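Local coordinates for DUF3256 domain-containing protein (Porphyromonas gingivalis W83, PDB 2P3P) that is of unknown function, belongs to the DUF3256 family, and has been seen to bind magnesium, at residues A39-A49 / F61-R69; D164-T173 / L188-W197. All coordinates share one frame; numbering follows the deposited sequence.

Contact 1: A39-A49 / F61-R69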
loop_
_atom_site.group_PDB
_atom_site.type_symbol
_atom_site.label_atom_id
_atom_site.label_comp_id
_atom_site.label_asym_id
_atom_site.label_seq_id
_atom_site.Cartn_x
_atom_site.Cartn_y
_atom_site.Cartn_z
ATOM N N ALA A 39 -9.135 -22.503 4.909
ATOM C CA ALA A 39 -7.956 -22.003 5.646
ATOM C C ALA A 39 -8.040 -22.327 7.136
ATOM O O ALA A 39 -7.023 -22.604 7.784
ATOM C CB ALA A 39 -7.817 -20.500 5.474
ATOM N N GLY A 40 -9.248 -22.295 7.670
ATOM C CA GLY A 40 -9.449 -22.351 9.131
ATOM C C GLY A 40 -8.976 -21.014 9.676
ATOM O O GLY A 40 -8.731 -20.109 8.913
ATOM N N HIS A 41 -8.813 -20.905 10.988
ATOM C CA HIS A 41 -8.419 -19.635 11.577
ATOM C C HIS A 41 -7.037 -19.166 11.073
ATOM O O HIS A 41 -6.114 -19.960 10.832
ATOM C CB HIS A 41 -8.531 -19.678 13.115
ATOM C CG HIS A 41 -9.952 -19.665 13.605
ATOM N ND1 HIS A 41 -10.392 -20.427 14.668
ATOM C CD2 HIS A 41 -11.035 -18.970 13.171
ATOM C CE1 HIS A 41 -11.677 -20.191 14.881
ATOM N NE2 HIS A 41 -12.090 -19.315 13.982
ATOM N N LEU A 42 -6.943 -17.861 10.844
ATOM C CA LEU A 42 -5.661 -17.229 10.503
ATOM C C LEU A 42 -4.729 -17.153 11.709
ATOM O O LEU A 42 -5.128 -16.724 12.781
ATOM C CB LEU A 42 -5.905 -15.824 9.976
ATOM C CG LEU A 42 -6.975 -15.696 8.876
ATOM C CD1 LEU A 42 -6.833 -14.347 8.146
ATOM C CD2 LEU A 42 -6.948 -16.879 7.925
ATOM N N SER A 43 -3.479 -17.562 11.500
ATOM C CA SER A 43 -2.497 -17.662 12.582
ATOM C C SER A 43 -1.234 -16.909 12.216
ATOM O O SER A 43 -1.196 -16.161 11.238
ATOM C CB SER A 43 -2.140 -19.118 12.836
ATOM O OG SER A 43 -1.372 -19.639 11.746
ATOM N N GLY A 44 -0.157 -17.149 12.967
ATOM C CA GLY A 44 1.130 -16.563 12.629
ATOM C C GLY A 44 1.837 -17.192 11.440
ATOM O O GLY A 44 2.871 -16.671 10.973
ATOM N N PHE A 45 1.278 -18.316 10.965
ATOM C CA PHE A 45 1.781 -19.060 9.827
ATOM C C PHE A 45 0.925 -18.637 8.654
ATOM O O PHE A 45 -0.280 -18.979 8.546
ATOM C CB PHE A 45 1.717 -20.546 10.067
ATOM C CG PHE A 45 2.572 -20.993 11.211
ATOM C CD1 PHE A 45 3.924 -21.075 11.061
ATOM C CD2 PHE A 45 2.006 -21.271 12.447
ATOM C CE1 PHE A 45 4.699 -21.504 12.073
ATOM C CE2 PHE A 45 2.795 -21.661 13.505
ATOM C CZ PHE A 45 4.152 -21.759 13.326
ATOM N N THR A 46 1.543 -17.822 7.808
ATOM C CA THR A 46 0.874 -17.357 6.622
ATOM C C THR A 46 0.358 -18.524 5.781
ATOM O O THR A 46 1.107 -19.501 5.495
ATOM C CB THR A 46 1.862 -16.505 5.818
ATOM O OG1 THR A 46 2.304 -15.428 6.667
ATOM C CG2 THR A 46 1.231 -16.011 4.535
ATOM N N HIS A 47 -0.919 -18.438 5.407
ATOM C CA HIS A 47 -1.585 -19.464 4.592
ATOM C C HIS A 47 -1.744 -18.948 3.173
ATOM O O HIS A 47 -2.318 -17.887 2.977
ATOM C CB HIS A 47 -2.935 -19.848 5.186
ATOM C CG HIS A 47 -3.733 -20.764 4.322
ATOM N ND1 HIS A 47 -3.422 -22.099 4.197
ATOM C CD2 HIS A 47 -4.798 -20.543 3.521
ATOM C CE1 HIS A 47 -4.299 -22.670 3.389
ATOM N NE2 HIS A 47 -5.132 -21.746 2.952
ATOM N N THR A 48 -1.162 -19.687 2.210
ATOM C CA THR A 48 -1.245 -19.344 0.795
ATOM C C THR A 48 -2.375 -20.085 0.068
ATOM O O THR A 48 -2.554 -21.293 0.212
ATOM C CB THR A 48 0.113 -19.614 0.097
ATOM O OG1 THR A 48 0.334 -21.023 -0.037
ATOM C CG2 THR A 48 1.220 -19.027 0.908
ATOM N N ALA A 49 -3.140 -19.329 -0.713
ATOM C CA ALA A 49 -4.250 -19.858 -1.473
ATOM C C ALA A 49 -4.362 -19.103 -2.800
ATOM O O ALA A 49 -3.849 -17.959 -2.970
ATOM C CB ALA A 49 -5.538 -19.762 -0.674
ATOM N N PHE A 61 -3.887 -15.274 -2.412
ATOM C CA PHE A 61 -4.020 -14.753 -1.067
ATOM C C PHE A 61 -2.873 -15.236 -0.193
ATOM O O PHE A 61 -2.501 -16.408 -0.273
ATOM C CB PHE A 61 -5.328 -15.253 -0.441
ATOM C CG PHE A 61 -6.577 -14.754 -1.105
ATOM C CD1 PHE A 61 -7.183 -13.590 -0.672
ATOM C CD2 PHE A 61 -7.132 -15.431 -2.165
ATOM C CE1 PHE A 61 -8.341 -13.135 -1.281
ATOM C CE2 PHE A 61 -8.290 -14.972 -2.765
ATOM C CZ PHE A 61 -8.868 -13.810 -2.317
ATOM N N LEU A 62 -2.303 -14.321 0.593
ATOM C CA LEU A 62 -1.528 -14.649 1.763
ATOM C C LEU A 62 -2.358 -14.222 2.967
ATOM O O LEU A 62 -2.639 -13.052 3.122
ATOM C CB LEU A 62 -0.184 -13.923 1.780
ATOM C CG LEU A 62 0.772 -14.298 0.644
ATOM C CD1 LEU A 62 2.059 -13.505 0.807
ATOM C CD2 LEU A 62 1.040 -15.792 0.613
ATOM N N LEU A 63 -2.766 -15.204 3.770
ATOM C CA LEU A 63 -3.651 -15.008 4.917
ATOM C C LEU A 63 -2.877 -15.247 6.217
ATOM O O LEU A 63 -2.505 -16.362 6.512
ATOM C CB LEU A 63 -4.862 -15.948 4.844
ATOM C CG LEU A 63 -5.725 -15.840 3.577
ATOM C CD1 LEU A 63 -6.747 -16.981 3.574
ATOM C CD2 LEU A 63 -6.451 -14.504 3.449
ATOM N N ASN A 64 -2.659 -14.176 6.970
ATOM C CA ASN A 64 -1.982 -14.236 8.253
ATOM C C ASN A 64 -2.848 -13.475 9.294
ATOM O O ASN A 64 -3.611 -12.590 8.948
ATOM C CB ASN A 64 -0.557 -13.644 8.072
ATOM C CG ASN A 64 0.282 -13.675 9.340
ATOM O OD1 ASN A 64 -0.038 -13.009 10.332
ATOM N ND2 ASN A 64 1.388 -14.420 9.299
ATOM N N ARG A 65 -2.737 -13.879 10.561
ATOM C CA ARG A 65 -3.500 -13.250 11.655
ATOM C C ARG A 65 -3.290 -11.741 11.726
ATOM O O ARG A 65 -4.172 -11.007 12.204
ATOM C CB ARG A 65 -3.143 -13.883 13.016
ATOM C CG ARG A 65 -4.106 -13.496 14.148
ATOM C CD ARG A 65 -3.544 -13.796 15.522
ATOM N NE ARG A 65 -4.527 -13.545 16.579
ATOM C CZ ARG A 65 -5.531 -14.362 16.873
ATOM N NH1 ARG A 65 -5.676 -15.518 16.228
ATOM N NH2 ARG A 65 -6.365 -14.048 17.859
ATOM N N ASN A 66 -2.113 -11.291 11.300
ATOM C CA ASN A 66 -1.767 -9.875 11.333
ATOM C C ASN A 66 -1.669 -9.135 10.017
ATOM O O ASN A 66 -1.476 -7.922 10.029
ATOM C CB ASN A 66 -0.491 -9.679 12.137
ATOM C CG ASN A 66 -0.678 -10.103 13.582
ATOM O OD1 ASN A 66 0.096 -10.899 14.100
ATOM N ND2 ASN A 66 -1.724 -9.586 14.225
ATOM N N PHE A 67 -1.837 -9.822 8.902
ATOM C CA PHE A 67 -1.905 -9.127 7.606
ATOM C C PHE A 67 -2.475 -10.072 6.529
ATOM O O PHE A 67 -2.337 -11.310 6.626
ATOM C CB PHE A 67 -0.499 -8.664 7.191
ATOM C CG PHE A 67 0.457 -9.813 6.907
ATOM C CD1 PHE A 67 0.542 -10.353 5.626
ATOM C CD2 PHE A 67 1.277 -10.325 7.896
ATOM C CE1 PHE A 67 1.373 -11.404 5.357
ATOM C CE2 PHE A 67 2.143 -11.429 7.600
ATOM C CZ PHE A 67 2.175 -11.932 6.355
ATOM N N ILE A 68 -3.110 -9.486 5.519
ATOM C CA ILE A 68 -3.570 -10.195 4.339
ATOM C C ILE A 68 -2.981 -9.471 3.113
ATOM O O ILE A 68 -3.094 -8.246 2.997
ATOM C CB ILE A 68 -5.118 -10.200 4.278
ATOM C CG1 ILE A 68 -5.658 -11.075 5.432
ATOM C CG2 ILE A 68 -5.615 -10.599 2.882
ATOM C CD1 ILE A 68 -7.092 -10.944 5.663
ATOM N N ARG A 69 -2.376 -10.244 2.207
ATOM C CA ARG A 69 -1.787 -9.694 0.991
ATOM C C ARG A 69 -2.386 -10.456 -0.159
ATOM O O ARG A 69 -2.291 -11.702 -0.213
ATOM C CB ARG A 69 -0.254 -9.804 1.009
ATOM C CG ARG A 69 0.440 -9.113 -0.206
ATOM C CD ARG A 69 1.954 -9.342 -0.233
ATOM N NE ARG A 69 2.738 -8.880 0.915
ATOM C CZ ARG A 69 3.151 -7.637 1.124
ATOM N NH1 ARG A 69 2.781 -6.609 0.344
ATOM N NH2 ARG A 69 3.883 -7.397 2.193
HETATM O O HOH W 1 -2.793 -18.180 8.794
#
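Leu63 CD1 sits at the edge of the His47 ring, near its plane, 4.1 Å from His47 CD2, while Ala39 CA lies over one face. The Phe67 ring carries Asn64 CB on one face, offset toward the rim, and its CZ meets Thr46 OG1 obliquely at 3.5 Å. A third flat group is the Asn64 amide. With CG anti to the backbone N (chi1 -179°), it swings across to the 39-49 side, and ND2 gives a hydrogen bond to Thr46 OG1 (3.0 Å, 162°), which lies close to the amide plane; a second, weak one goes to Gly44 O. Its other end, OD1, takes the N-H of Asn66 on a lone pair, an Asx turn. Ser43 OG accepts from Phe45 N in an ST turn, and Ser43 O takes a nearly straight bond from Arg65 N at 2.8 Å.

Beyond these turns the strands pair as an antiparallel hairpin, with His47 facing Leu63 and Ala49 facing Phe61 in hydrogen-bonded pairs, and Thr48 facing Leu62 between them. On the His47 and Leu63 side, Leu42 lays CD2 against Leu63 CB (3.8 Å) and CD1 near Ile68 CD1 (4.2 Å); helices 11-18 and 29-39 cover this apolar face. On the other side the Thr46 methyl CG2 rests on Leu62 CB at 3.7 Å.

A water receives the N-H of Ser43 and donates to Phe45 O and Leu63 O, bridging the loop 43-45 to strand 58-64. The chemistry thus divides the contact: Leu42 and Leu63 pack the second strand, 58-64, against the loop after helix 29-39, with Leu35 and Phe16 behind Leu63, whereas one asparagine, gripped at both ends of its amide, ties Thr46 to the Asx turn at 64-66, with only a weak hold on Gly44, and has little freedom to rotate.

Contact 2: D164-T173 / L188-W197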
loop_
_atom_site.group_PDB
_atom_site.type_symbol
_atom_site.label_atom_id
_atom_site.label_comp_id
_atom_site.label_asym_id
_atom_site.label_seq_id
_atom_site.Cartn_x
_atom_site.Cartn_y
_atom_site.Cartn_z
ATOM N N ASP A 164 4.193 -1.359 13.183
ATOM C CA ASP A 164 3.292 -0.310 12.702
ATOM C C ASP A 164 4.149 0.794 12.015
ATOM O O ASP A 164 4.271 1.941 12.459
ATOM C CB ASP A 164 2.359 0.215 13.829
ATOM C CG ASP A 164 1.486 -0.883 14.473
ATOM O OD1 ASP A 164 1.288 -1.959 13.858
ATOM O OD2 ASP A 164 0.949 -0.649 15.603
ATOM N N THR A 165 4.739 0.392 10.901
ATOM C CA THR A 165 5.606 1.244 10.119
ATOM C C THR A 165 5.354 0.957 8.643
ATOM O O THR A 165 4.893 -0.136 8.281
ATOM C CB THR A 165 7.104 1.010 10.468
ATOM O OG1 THR A 165 7.524 -0.322 10.103
ATOM C CG2 THR A 165 7.373 1.226 11.966
ATOM N N LEU A 166 5.703 1.923 7.804
ATOM C CA LEU A 166 5.611 1.792 6.338
ATOM C C LEU A 166 6.770 2.528 5.726
ATOM O O LEU A 166 7.337 3.432 6.368
ATOM C CB LEU A 166 4.283 2.313 5.782
ATOM C CG LEU A 166 3.929 3.805 5.719
ATOM C CD1 LEU A 166 4.721 4.576 4.675
ATOM C CD2 LEU A 166 2.400 3.957 5.412
ATOM N N SER A 167 7.119 2.118 4.501
ATOM C CA SER A 167 8.151 2.720 3.706
ATOM C C SER A 167 7.534 3.117 2.367
ATOM O O SER A 167 6.623 2.454 1.860
ATOM C CB SER A 167 9.284 1.700 3.529
ATOM O OG SER A 167 10.393 2.214 2.863
ATOM N N ILE A 168 7.948 4.250 1.829
ATOM C CA ILE A 168 7.419 4.728 0.546
ATOM C C ILE A 168 8.580 5.139 -0.336
ATOM O O ILE A 168 9.469 5.878 0.106
ATOM C CB ILE A 168 6.358 5.858 0.749
ATOM C CG1 ILE A 168 5.673 6.266 -0.583
ATOM C CG2 ILE A 168 6.974 7.065 1.569
ATOM C CD1 ILE A 168 4.526 7.281 -0.370
ATOM N N ARG A 169 8.553 4.682 -1.585
ATOM C CA ARG A 169 9.617 4.897 -2.542
ATOM C C ARG A 169 9.000 5.618 -3.735
ATOM O O ARG A 169 7.884 5.273 -4.157
ATOM C CB ARG A 169 10.268 3.580 -2.987
ATOM C CG ARG A 169 9.360 2.622 -3.702
ATOM C CD ARG A 169 9.998 1.265 -4.032
ATOM N NE ARG A 169 10.464 0.553 -2.834
ATOM C CZ ARG A 169 11.514 -0.275 -2.815
ATOM N NH1 ARG A 169 12.202 -0.534 -3.914
ATOM N NH2 ARG A 169 11.868 -0.869 -1.696
ATOM N N GLN A 170 9.677 6.660 -4.213
ATOM C CA GLN A 170 9.304 7.251 -5.484
ATOM C C GLN A 170 9.637 6.283 -6.605
ATOM O O GLN A 170 10.672 5.611 -6.607
ATOM C CB GLN A 170 9.870 8.683 -5.697
ATOM C CG GLN A 170 11.416 8.843 -5.703
ATOM C CD GLN A 170 12.044 8.451 -7.025
ATOM O OE1 GLN A 170 11.358 8.373 -8.037
ATOM N NE2 GLN A 170 13.318 8.108 -6.998
ATOM N N THR A 171 8.726 6.182 -7.557
ATOM C CA THR A 171 8.951 5.328 -8.710
ATOM C C THR A 171 9.007 6.169 -9.983
ATOM O O THR A 171 8.809 5.629 -11.071
ATOM C CB THR A 171 7.907 4.206 -8.819
ATOM O OG1 THR A 171 6.597 4.766 -8.811
ATOM C CG2 THR A 171 7.984 3.207 -7.646
ATOM N N VAL A 172 9.302 7.467 -9.847
ATOM C CA VAL A 172 9.538 8.358 -10.988
ATOM C C VAL A 172 10.846 7.996 -11.745
ATOM O O VAL A 172 10.906 8.009 -12.981
ATOM C CB VAL A 172 9.576 9.873 -10.520
ATOM C CG1 VAL A 172 9.956 10.793 -11.663
ATOM C CG2 VAL A 172 8.247 10.301 -9.905
ATOM N N THR A 173 11.915 7.746 -11.006
ATOM C CA THR A 173 13.190 7.502 -11.638
ATOM C C THR A 173 13.117 6.423 -12.712
ATOM O O THR A 173 13.644 6.609 -13.803
ATOM C CB THR A 173 14.296 7.157 -10.646
ATOM O OG1 THR A 173 14.454 8.224 -9.710
ATOM C CG2 THR A 173 15.630 6.908 -11.413
ATOM N N LEU A 188 17.620 13.433 -7.391
ATOM C CA LEU A 188 16.500 12.562 -7.075
ATOM C C LEU A 188 16.957 11.205 -6.538
ATOM O O LEU A 188 17.590 10.416 -7.278
ATOM C CB LEU A 188 15.704 12.291 -8.323
ATOM C CG LEU A 188 14.404 11.570 -8.077
ATOM C CD1 LEU A 188 13.564 12.270 -6.913
ATOM C CD2 LEU A 188 13.602 11.540 -9.424
ATOM N N SER A 189 16.646 10.934 -5.283
ATOM C CA SER A 189 17.204 9.781 -4.590
ATOM C C SER A 189 16.215 8.639 -4.633
ATOM O O SER A 189 15.035 8.834 -4.416
ATOM C CB SER A 189 17.500 10.077 -3.104
ATOM O OG SER A 189 17.787 8.883 -2.373
ATOM N N PRO A 190 16.713 7.421 -4.814
ATOM C CA PRO A 190 15.881 6.224 -4.784
ATOM C C PRO A 190 15.629 5.722 -3.373
ATOM O O PRO A 190 14.860 4.761 -3.198
ATOM C CB PRO A 190 16.718 5.209 -5.565
ATOM C CG PRO A 190 18.129 5.597 -5.278
ATOM C CD PRO A 190 18.136 7.083 -4.946
ATOM N N GLU A 191 16.254 6.323 -2.364
ATOM C CA GLU A 191 16.065 5.826 -0.998
ATOM C C GLU A 191 14.607 5.991 -0.500
ATOM O O GLU A 191 14.028 7.068 -0.573
ATOM C CB GLU A 191 16.977 6.552 -0.024
ATOM C CG GLU A 191 17.235 5.798 1.254
ATOM C CD GLU A 191 18.027 4.510 1.039
ATOM O OE1 GLU A 191 18.772 4.423 0.024
ATOM O OE2 GLU A 191 17.904 3.590 1.879
ATOM N N PRO A 192 14.016 4.920 0.011
ATOM C CA PRO A 192 12.635 5.059 0.523
ATOM C C PRO A 192 12.561 5.867 1.769
ATOM O O PRO A 192 13.540 5.879 2.514
ATOM C CB PRO A 192 12.237 3.602 0.810
ATOM C CG PRO A 192 13.148 2.793 -0.021
ATOM C CD PRO A 192 14.443 3.505 0.028
ATOM N N LEU A 193 11.417 6.522 2.001
ATOM C CA LEU A 193 11.157 7.265 3.254
ATOM C C LEU A 193 10.349 6.398 4.207
ATOM O O LEU A 193 9.393 5.785 3.790
ATOM C CB LEU A 193 10.349 8.548 2.985
ATOM C CG LEU A 193 10.909 9.441 1.854
ATOM C CD1 LEU A 193 9.934 10.572 1.511
ATOM C CD2 LEU A 193 12.286 9.967 2.174
ATOM N N VAL A 194 10.696 6.410 5.484
ATOM C CA VAL A 194 10.016 5.603 6.486
ATOM C C VAL A 194 9.148 6.456 7.433
ATOM O O VAL A 194 9.579 7.523 7.892
ATOM C CB VAL A 194 11.043 4.798 7.316
ATOM C CG1 VAL A 194 10.361 3.983 8.450
ATOM C CG2 VAL A 194 11.853 3.876 6.403
ATOM N N TYR A 195 7.970 5.899 7.751
ATOM C CA TYR A 195 6.957 6.475 8.627
ATOM C C TYR A 195 6.560 5.429 9.684
ATOM O O TYR A 195 6.537 4.218 9.443
ATOM C CB TYR A 195 5.733 6.859 7.777
ATOM C CG TYR A 195 5.887 8.079 6.866
ATOM C CD1 TYR A 195 5.281 9.275 7.207
ATOM C CD2 TYR A 195 6.562 8.008 5.625
ATOM C CE1 TYR A 195 5.417 10.392 6.419
ATOM C CE2 TYR A 195 6.694 9.114 4.808
ATOM C CZ TYR A 195 6.109 10.311 5.181
ATOM O OH TYR A 195 6.224 11.449 4.401
ATOM N N ARG A 196 6.217 5.925 10.850
ATOM C CA ARG A 196 5.843 5.094 11.969
ATOM C C ARG A 196 4.466 5.566 12.436
ATOM O O ARG A 196 4.181 6.761 12.516
ATOM C CB ARG A 196 6.882 5.225 13.095
ATOM C CG ARG A 196 6.698 4.209 14.181
ATOM C CD ARG A 196 7.870 4.215 15.177
ATOM N NE ARG A 196 7.439 3.514 16.373
ATOM C CZ ARG A 196 7.881 3.738 17.616
ATOM N NH1 ARG A 196 8.810 4.662 17.873
ATOM N NH2 ARG A 196 7.390 3.013 18.628
ATOM N N TRP A 197 3.610 4.609 12.737
ATOM C CA TRP A 197 2.287 4.879 13.292
ATOM C C TRP A 197 2.431 5.240 14.764
ATOM O O TRP A 197 2.925 4.446 15.580
ATOM C CB TRP A 197 1.439 3.644 13.138
ATOM C CG TRP A 197 0.007 3.767 13.542
ATOM C CD1 TRP A 197 -0.557 3.265 14.654
ATOM C CD2 TRP A 197 -1.061 4.369 12.787
ATOM N NE1 TRP A 197 -1.895 3.508 14.650
ATOM C CE2 TRP A 197 -2.236 4.166 13.509
ATOM C CE3 TRP A 197 -1.132 5.000 11.554
ATOM C CZ2 TRP A 197 -3.488 4.638 13.066
ATOM C CZ3 TRP A 197 -2.371 5.481 11.118
ATOM C CH2 TRP A 197 -3.516 5.295 11.873
HETATM O O HOH W 2 12.429 6.588 -3.074
HETATM O O HOH W 3 12.937 5.110 -5.332
HETATM O O HOH W 4 16.886 9.373 -9.790
#
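Leu166 and Tyr195 lie side by side on the buried face of this antiparallel pair, Leu166 CD1 4.0 Å from Tyr195 CB. Ile168 CG2 approaches the Tyr195 ring obliquely, 3.8 Å from CE2, and also meets Leu193 CB. Trp123 packs edge-to-face with Tyr195, and strand 202-204 flanks it. The opposite face is more open to solvent: Thr165 CG2 touches the aliphatic start of Arg196, Ser167 lies beside Val194, and Pro192 CG lies over one face of the Arg169 guanidinium. Even here Ser167 OG comes close to Pro192 CB, at 3.1 Å.

Where the ladder ends, beyond the Ile168 and Leu193 pair, direct backbone pairing gives way to side-chain and water bridges. Gln170, bent at chi2 (80°), turns its amide back between the segments. Its NE2 donates to Ser189 O (3.2 Å, 167°), from above that carbonyl's plane, and to Thr173 OG1 at 2.9 Å, while OE1 takes Thr173 N on a lone pair. Leu188 CD2 slides past Thr173 OG1 at 3.4 Å. A water joins Thr173 OG1 to Leu188 O, donating to the latter. A buried amide with bonds at both ends therefore takes over from the strand ladder, tying the turn at 171-173 to the segment leading into strand 193-197.

How the contacts relate
Contacts 1 and 2 lie in series along the chain and belong to different antiparallel sheets: 39-49/61-69 forms the hairpin at one outer edge of the seven-strand sheet, and 164-173/188-197 supplies the two central strands of the four-strand sheet. Their centres are 26 Å apart, and their nearest atoms, about 8 Å apart, do not touch. Strand 77-84 links them, since Ile68 pairs with Met80 while Asp164 and Trp197 pack on Leu83. Only contact 2 approaches the magnesium site seen in this protein: the Val172 side chain is about 6 Å from that of Ser149, with no metal bound in this chain; contact 1 lies away from it.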